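Local coordinates for protein immunomodulatory active chitinase (Trichuris suis, PDB 6G9C) that probably binds and hydrolyses chitin, as a secreted family 18 glycoside hydrolase with immunomodulatory properties, at residues 32-44 against 59-71. Residues are numbered along the deposited sequence; the frame is centred on the assembly and turned at random.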
loop_
_atom_site.group_PDB
_atom_site.type_symbol
_atom_site.label_atom_id
_atom_site.label_comp_id
_atom_site.label_asym_id
_atom_site.label_seq_id
_atom_site.Cartn_x
_atom_site.Cartn_y
_atom_site.Cartn_z
ATOM N N LYS A 32 11.629 -11.892 -16.776
ATOM C CA LYS A 32 12.242 -11.917 -18.101
ATOM C C LYS A 32 11.416 -11.171 -19.161
ATOM O O LYS A 32 11.983 -10.610 -20.103
ATOM C CB LYS A 32 12.475 -13.361 -18.553
ATOM C CG LYS A 32 13.548 -13.495 -19.618
ATOM C CD LYS A 32 13.276 -14.664 -20.545
ATOM C CE LYS A 32 14.410 -14.833 -21.543
ATOM N NZ LYS A 32 14.840 -13.526 -22.121
ATOM N N TYR A 33 10.089 -11.163 -19.028
ATOM C CA TYR A 33 9.233 -10.401 -19.932
ATOM C C TYR A 33 8.383 -9.414 -19.140
ATOM O O TYR A 33 7.814 -9.767 -18.101
ATOM C CB TYR A 33 8.335 -11.325 -20.771
ATOM C CG TYR A 33 9.108 -12.150 -21.782
ATOM C CD1 TYR A 33 9.613 -11.572 -22.935
ATOM C CD2 TYR A 33 9.358 -13.501 -21.562
ATOM C CE1 TYR A 33 10.332 -12.317 -23.857
ATOM C CE2 TYR A 33 10.075 -14.255 -22.481
ATOM C CZ TYR A 33 10.560 -13.659 -23.620
ATOM O OH TYR A 33 11.275 -14.403 -24.533
ATOM N N VAL A 34 8.319 -8.171 -19.631
ATOM C CA VAL A 34 7.373 -7.188 -19.115
ATOM C C VAL A 34 5.953 -7.617 -19.472
ATOM O O VAL A 34 5.688 -8.041 -20.603
ATOM C CB VAL A 34 7.684 -5.800 -19.709
ATOM C CG1 VAL A 34 6.527 -4.834 -19.482
ATOM C CG2 VAL A 34 8.987 -5.238 -19.143
ATOM N N ARG A 35 5.027 -7.494 -18.518
ATOM C CA ARG A 35 3.598 -7.673 -18.780
ATOM C C ARG A 35 2.863 -6.450 -18.255
ATOM O O ARG A 35 2.769 -6.259 -17.041
ATOM C CB ARG A 35 3.059 -8.958 -18.141
ATOM C CG ARG A 35 3.784 -10.193 -18.638
ATOM C CD ARG A 35 3.244 -11.464 -17.991
ATOM N NE ARG A 35 3.733 -11.635 -16.626
ATOM C CZ ARG A 35 2.973 -11.512 -15.543
ATOM N NH1 ARG A 35 1.689 -11.216 -15.666
ATOM N NH2 ARG A 35 3.495 -11.682 -14.337
ATOM N N GLY A 36 2.351 -5.616 -19.164
ATOM C CA GLY A 36 1.654 -4.406 -18.752
ATOM C C GLY A 36 0.186 -4.357 -19.135
ATOM O O GLY A 36 -0.230 -5.023 -20.086
ATOM N N CYS A 37 -0.608 -3.562 -18.415
ATOM C CA CYS A 37 -2.036 -3.430 -18.672
ATOM C C CYS A 37 -2.465 -2.001 -18.421
ATOM O O CYS A 37 -2.154 -1.452 -17.363
ATOM C CB CYS A 37 -2.869 -4.337 -17.750
ATOM S SG CYS A 37 -2.456 -6.079 -17.839
ATOM N N TYR A 38 -3.248 -1.432 -19.332
ATOM C CA TYR A 38 -3.824 -0.111 -19.104
ATOM C C TYR A 38 -5.199 -0.216 -18.444
ATOM O O TYR A 38 -6.095 -0.915 -18.939
ATOM C CB TYR A 38 -3.943 0.672 -20.403
ATOM C CG TYR A 38 -2.641 1.328 -20.815
ATOM C CD1 TYR A 38 -1.650 0.593 -21.453
ATOM C CD2 TYR A 38 -2.386 2.665 -20.523
ATOM C CE1 TYR A 38 -0.433 1.192 -21.817
ATOM C CE2 TYR A 38 -1.178 3.273 -20.896
ATOM C CZ TYR A 38 -0.206 2.516 -21.529
ATOM O OH TYR A 38 1.013 3.069 -21.906
ATOM N N PHE A 39 -5.341 0.469 -17.312
ATOM C CA PHE A 39 -6.621 0.795 -16.697
ATOM C C PHE A 39 -7.089 2.145 -17.235
ATOM O O PHE A 39 -6.266 3.045 -17.449
ATOM C CB PHE A 39 -6.439 0.848 -15.173
ATOM C CG PHE A 39 -7.666 1.282 -14.416
ATOM C CD1 PHE A 39 -7.924 2.626 -14.186
ATOM C CD2 PHE A 39 -8.549 0.334 -13.922
ATOM C CE1 PHE A 39 -9.049 3.020 -13.489
ATOM C CE2 PHE A 39 -9.682 0.721 -13.224
ATOM C CZ PHE A 39 -9.934 2.054 -13.011
ATOM N N THR A 40 -8.403 2.299 -17.452
ATOM C CA THR A 40 -8.949 3.562 -17.949
ATOM C C THR A 40 -10.010 4.098 -16.992
ATOM O O THR A 40 -10.929 3.367 -16.599
ATOM C CB THR A 40 -9.539 3.443 -19.370
ATOM O OG1 THR A 40 -10.714 2.617 -19.352
ATOM C CG2 THR A 40 -8.512 2.861 -20.347
ATOM N N ASN A 41 -9.906 5.388 -16.650
ATOM C CA ASN A 41 -10.787 5.945 -15.626
ATOM C C ASN A 41 -12.150 6.395 -16.178
ATOM O O ASN A 41 -12.931 7.012 -15.436
ATOM C CB ASN A 41 -10.081 7.094 -14.864
ATOM C CG ASN A 41 -9.650 8.240 -15.757
ATOM O OD1 ASN A 41 -9.944 8.259 -16.945
ATOM N ND2 ASN A 41 -8.946 9.224 -15.173
ATOM N N TRP A 42 -12.484 6.068 -17.433
ATOM C CA TRP A 42 -13.841 6.263 -17.929
ATOM C C TRP A 42 -14.610 4.953 -18.104
ATOM O O TRP A 42 -15.808 4.991 -18.418
ATOM C CB TRP A 42 -13.832 7.039 -19.256
ATOM C CG TRP A 42 -13.081 6.366 -20.369
ATOM C CD1 TRP A 42 -13.605 5.554 -21.344
ATOM C CD2 TRP A 42 -11.674 6.479 -20.654
ATOM N NE1 TRP A 42 -12.602 5.140 -22.202
ATOM C CE2 TRP A 42 -11.410 5.686 -21.794
ATOM C CE3 TRP A 42 -10.610 7.159 -20.043
ATOM C CZ2 TRP A 42 -10.120 5.561 -22.340
ATOM C CZ3 TRP A 42 -9.330 7.039 -20.588
ATOM C CH2 TRP A 42 -9.098 6.249 -21.722
ATOM N N ALA A 43 -13.966 3.797 -17.899
ATOM C CA ALA A 43 -14.678 2.519 -17.998
ATOM C C ALA A 43 -15.702 2.343 -16.884
ATOM O O ALA A 43 -16.620 1.515 -17.020
ATOM C CB ALA A 43 -13.672 1.365 -17.997
ATOM N N GLN A 44 -15.585 3.124 -15.805
ATOM C CA GLN A 44 -16.576 3.148 -14.744
ATOM C C GLN A 44 -17.928 3.641 -15.217
ATOM O O GLN A 44 -18.906 3.505 -14.478
ATOM C CB GLN A 44 -16.120 4.057 -13.601
ATOM C CG GLN A 44 -15.828 5.489 -14.077
ATOM C CD GLN A 44 -15.651 6.483 -12.948
ATOM O OE1 GLN A 44 -16.419 6.498 -11.985
ATOM N NE2 GLN A 44 -14.649 7.344 -13.074
ATOM N N ALA A 59 -5.333 -10.760 -9.668
ATOM C CA ALA A 59 -3.938 -10.848 -9.249
ATOM C C ALA A 59 -3.092 -11.600 -10.272
ATOM O O ALA A 59 -3.513 -12.629 -10.816
ATOM C CB ALA A 59 -3.842 -11.535 -7.882
ATOM N N ASN A 60 -1.905 -11.050 -10.551
ATOM C CA ASN A 60 -0.855 -11.606 -11.407
ATOM C C ASN A 60 -1.156 -11.518 -12.899
ATOM O O ASN A 60 -0.399 -12.062 -13.709
ATOM C CB ASN A 60 -0.539 -13.055 -11.025
ATOM C CG ASN A 60 0.047 -13.156 -9.641
ATOM O OD1 ASN A 60 0.967 -12.416 -9.300
ATOM N ND2 ASN A 60 -0.495 -14.049 -8.826
ATOM N N LEU A 61 -2.246 -10.865 -13.289
ATOM C CA LEU A 61 -2.498 -10.597 -14.700
ATOM C C LEU A 61 -1.362 -9.786 -15.322
ATOM O O LEU A 61 -0.862 -10.118 -16.405
ATOM C CB LEU A 61 -3.814 -9.841 -14.814
ATOM C CG LEU A 61 -4.814 -10.032 -15.926
ATOM C CD1 LEU A 61 -5.145 -11.492 -16.098
ATOM C CD2 LEU A 61 -6.041 -9.213 -15.559
ATOM N N CYS A 62 -0.933 -8.730 -14.636
ATOM C CA CYS A 62 0.032 -7.758 -15.138
ATOM C C CYS A 62 1.105 -7.564 -14.080
ATOM O O CYS A 62 0.842 -7.741 -12.892
ATOM C CB CYS A 62 -0.622 -6.396 -15.426
ATOM S SG CYS A 62 -2.105 -6.622 -16.392
ATOM N N GLU A 63 2.321 -7.213 -14.503
ATOM C CA GLU A 63 3.257 -6.700 -13.504
ATOM C C GLU A 63 3.127 -5.196 -13.330
ATOM O O GLU A 63 3.373 -4.677 -12.236
ATOM C CB GLU A 63 4.707 -7.043 -13.847
ATOM C CG GLU A 63 5.611 -6.919 -12.627
ATOM C CD GLU A 63 7.077 -7.106 -12.936
ATOM O OE1 GLU A 63 7.411 -7.497 -14.077
ATOM O OE2 GLU A 63 7.896 -6.859 -12.027
ATOM N N TYR A 64 2.721 -4.498 -14.384
ATOM C CA TYR A 64 2.585 -3.056 -14.384
ATOM C C TYR A 64 1.167 -2.712 -14.811
ATOM O O TYR A 64 0.697 -3.185 -15.852
ATOM C CB TYR A 64 3.585 -2.408 -15.350
ATOM C CG TYR A 64 5.028 -2.813 -15.142
ATOM C CD1 TYR A 64 5.547 -3.948 -15.751
ATOM C CD2 TYR A 64 5.875 -2.047 -14.349
ATOM C CE1 TYR A 64 6.875 -4.318 -15.564
ATOM C CE2 TYR A 64 7.210 -2.404 -14.158
ATOM C CZ TYR A 64 7.699 -3.534 -14.772
ATOM O OH TYR A 64 9.012 -3.893 -14.586
ATOM N N ILE A 65 0.491 -1.886 -14.021
ATOM C CA ILE A 65 -0.765 -1.274 -14.439
ATOM C C ILE A 65 -0.475 0.180 -14.772
ATOM O O ILE A 65 0.153 0.886 -13.976
ATOM C CB ILE A 65 -1.850 -1.378 -13.358
ATOM C CG1 ILE A 65 -2.378 -2.824 -13.266
ATOM C CG2 ILE A 65 -2.981 -0.399 -13.671
ATOM C CD1 ILE A 65 -3.192 -3.058 -12.032
ATOM N N PHE A 66 -0.936 0.626 -15.939
ATOM C CA PHE A 66 -0.793 2.018 -16.361
ATOM C C PHE A 66 -2.153 2.688 -16.216
ATOM O O PHE A 66 -3.148 2.212 -16.776
ATOM C CB PHE A 66 -0.287 2.115 -17.801
ATOM C CG PHE A 66 1.044 1.460 -18.008
ATOM C CD1 PHE A 66 1.127 0.104 -18.288
ATOM C CD2 PHE A 66 2.218 2.192 -17.892
ATOM C CE1 PHE A 66 2.349 -0.515 -18.450
ATOM C CE2 PHE A 66 3.450 1.581 -18.061
ATOM C CZ PHE A 66 3.512 0.223 -18.330
ATOM N N TYR A 67 -2.201 3.774 -15.445
ATOM C CA TYR A 67 -3.463 4.441 -15.136
ATOM C C TYR A 67 -3.708 5.561 -16.147
ATOM O O TYR A 67 -3.047 6.607 -16.096
ATOM C CB TYR A 67 -3.442 4.971 -13.707
ATOM C CG TYR A 67 -4.803 5.375 -13.207
ATOM C CD1 TYR A 67 -5.406 6.550 -13.651
ATOM C CD2 TYR A 67 -5.513 4.568 -12.307
ATOM C CE1 TYR A 67 -6.656 6.927 -13.208
ATOM C CE2 TYR A 67 -6.771 4.944 -11.858
ATOM C CZ TYR A 67 -7.335 6.119 -12.317
ATOM O OH TYR A 67 -8.577 6.506 -11.880
ATOM N N ALA A 68 -4.664 5.348 -17.057
ATOM C CA ALA A 68 -5.032 6.350 -18.058
ATOM C C ALA A 68 -6.329 7.045 -17.650
ATOM O O ALA A 68 -7.347 6.372 -17.448
ATOM C CB ALA A 68 -5.186 5.696 -19.433
ATOM N N PHE A 69 -6.321 8.385 -17.538
ATOM C CA PHE A 69 -5.172 9.306 -17.655
ATOM C C PHE A 69 -5.250 10.363 -16.559
ATOM O O PHE A 69 -6.336 10.676 -16.062
ATOM C CB PHE A 69 -5.166 10.066 -18.984
ATOM C CG PHE A 69 -4.916 9.217 -20.194
ATOM C CD1 PHE A 69 -3.645 8.748 -20.477
ATOM C CD2 PHE A 69 -5.955 8.936 -21.079
ATOM C CE1 PHE A 69 -3.412 7.977 -21.614
ATOM C CE2 PHE A 69 -5.739 8.165 -22.218
ATOM C CZ PHE A 69 -4.459 7.681 -22.480
ATOM N N ALA A 70 -4.115 10.979 -16.229
ATOM C CA ALA A 70 -4.150 12.235 -15.502
ATOM C C ALA A 70 -4.421 13.381 -16.478
ATOM O O ALA A 70 -4.527 13.187 -17.692
ATOM C CB ALA A 70 -2.842 12.460 -14.741
ATOM N N LYS A 71 -4.507 14.595 -15.937
ATOM C CA LYS A 71 -4.827 15.796 -16.697
ATOM C C LYS A 71 -3.638 16.747 -16.662
ATOM O O LYS A 71 -3.100 17.023 -15.584
ATOM C CB LYS A 71 -6.074 16.473 -16.111
ATOM C CG LYS A 71 -6.293 17.908 -16.519
ATOM C CD LYS A 71 -6.939 18.007 -17.880
ATOM C CE LYS A 71 -7.709 19.307 -18.016
ATOM N NZ LYS A 71 -8.339 19.425 -19.359
HETATM O O HOH W 1 2.898 -11.188 -11.187
#
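Strands 34-40 and 64-71 are the first two parallel strands of the TIM barrel of this family 18 glycoside hydrolase. Strand 364-368 pairs with the other edge of 34-40 and closes the barrel. The backbone bonds run from Arg35 O, which accepts from both Glu63 N and Tyr64 N, to Asn41 N, which reaches Ala68 O at 2.9 Å. Tyr38 and Phe66 point into the barrel, where their rings form an offset stack with planes 22° apart. Phe66 CB also sits over the face of the Tyr38 ring, 3.4 Å from Tyr38 CE2. Tyr38 OH lies over the Phe66 ring and is hydrogen-bonded to Asp149 and Asn216. Gly36 CA meets the edge of the Phe66 ring.

On the outer side of the strands, Phe39 and Tyr67 lie side by side and point the same way. Both have CG anti to the backbone N. Phe39 CE1 comes within 3.4 Å of Tyr67 CE2, with the planes 32° apart. Tyr67 OH is held by Asp85, and helix 85-94 packs on this ring. Also on this outer side, a disulfide joins Cys37 to Cys62, just before the second strand.

Just past the end of strand 34-40, Asn41 ND2 makes a weak bond to Phe69 O. The peptide bond between Ala68 and Phe69 is cis, and Ala68 CB lies over the centre of the Phe69 ring. At the opposite end, Arg35 NH1 donates to Asn60 O at 3.0 Å, from above the carbonyl plane, while one water links Arg35 NH2 to Asn60 OD1.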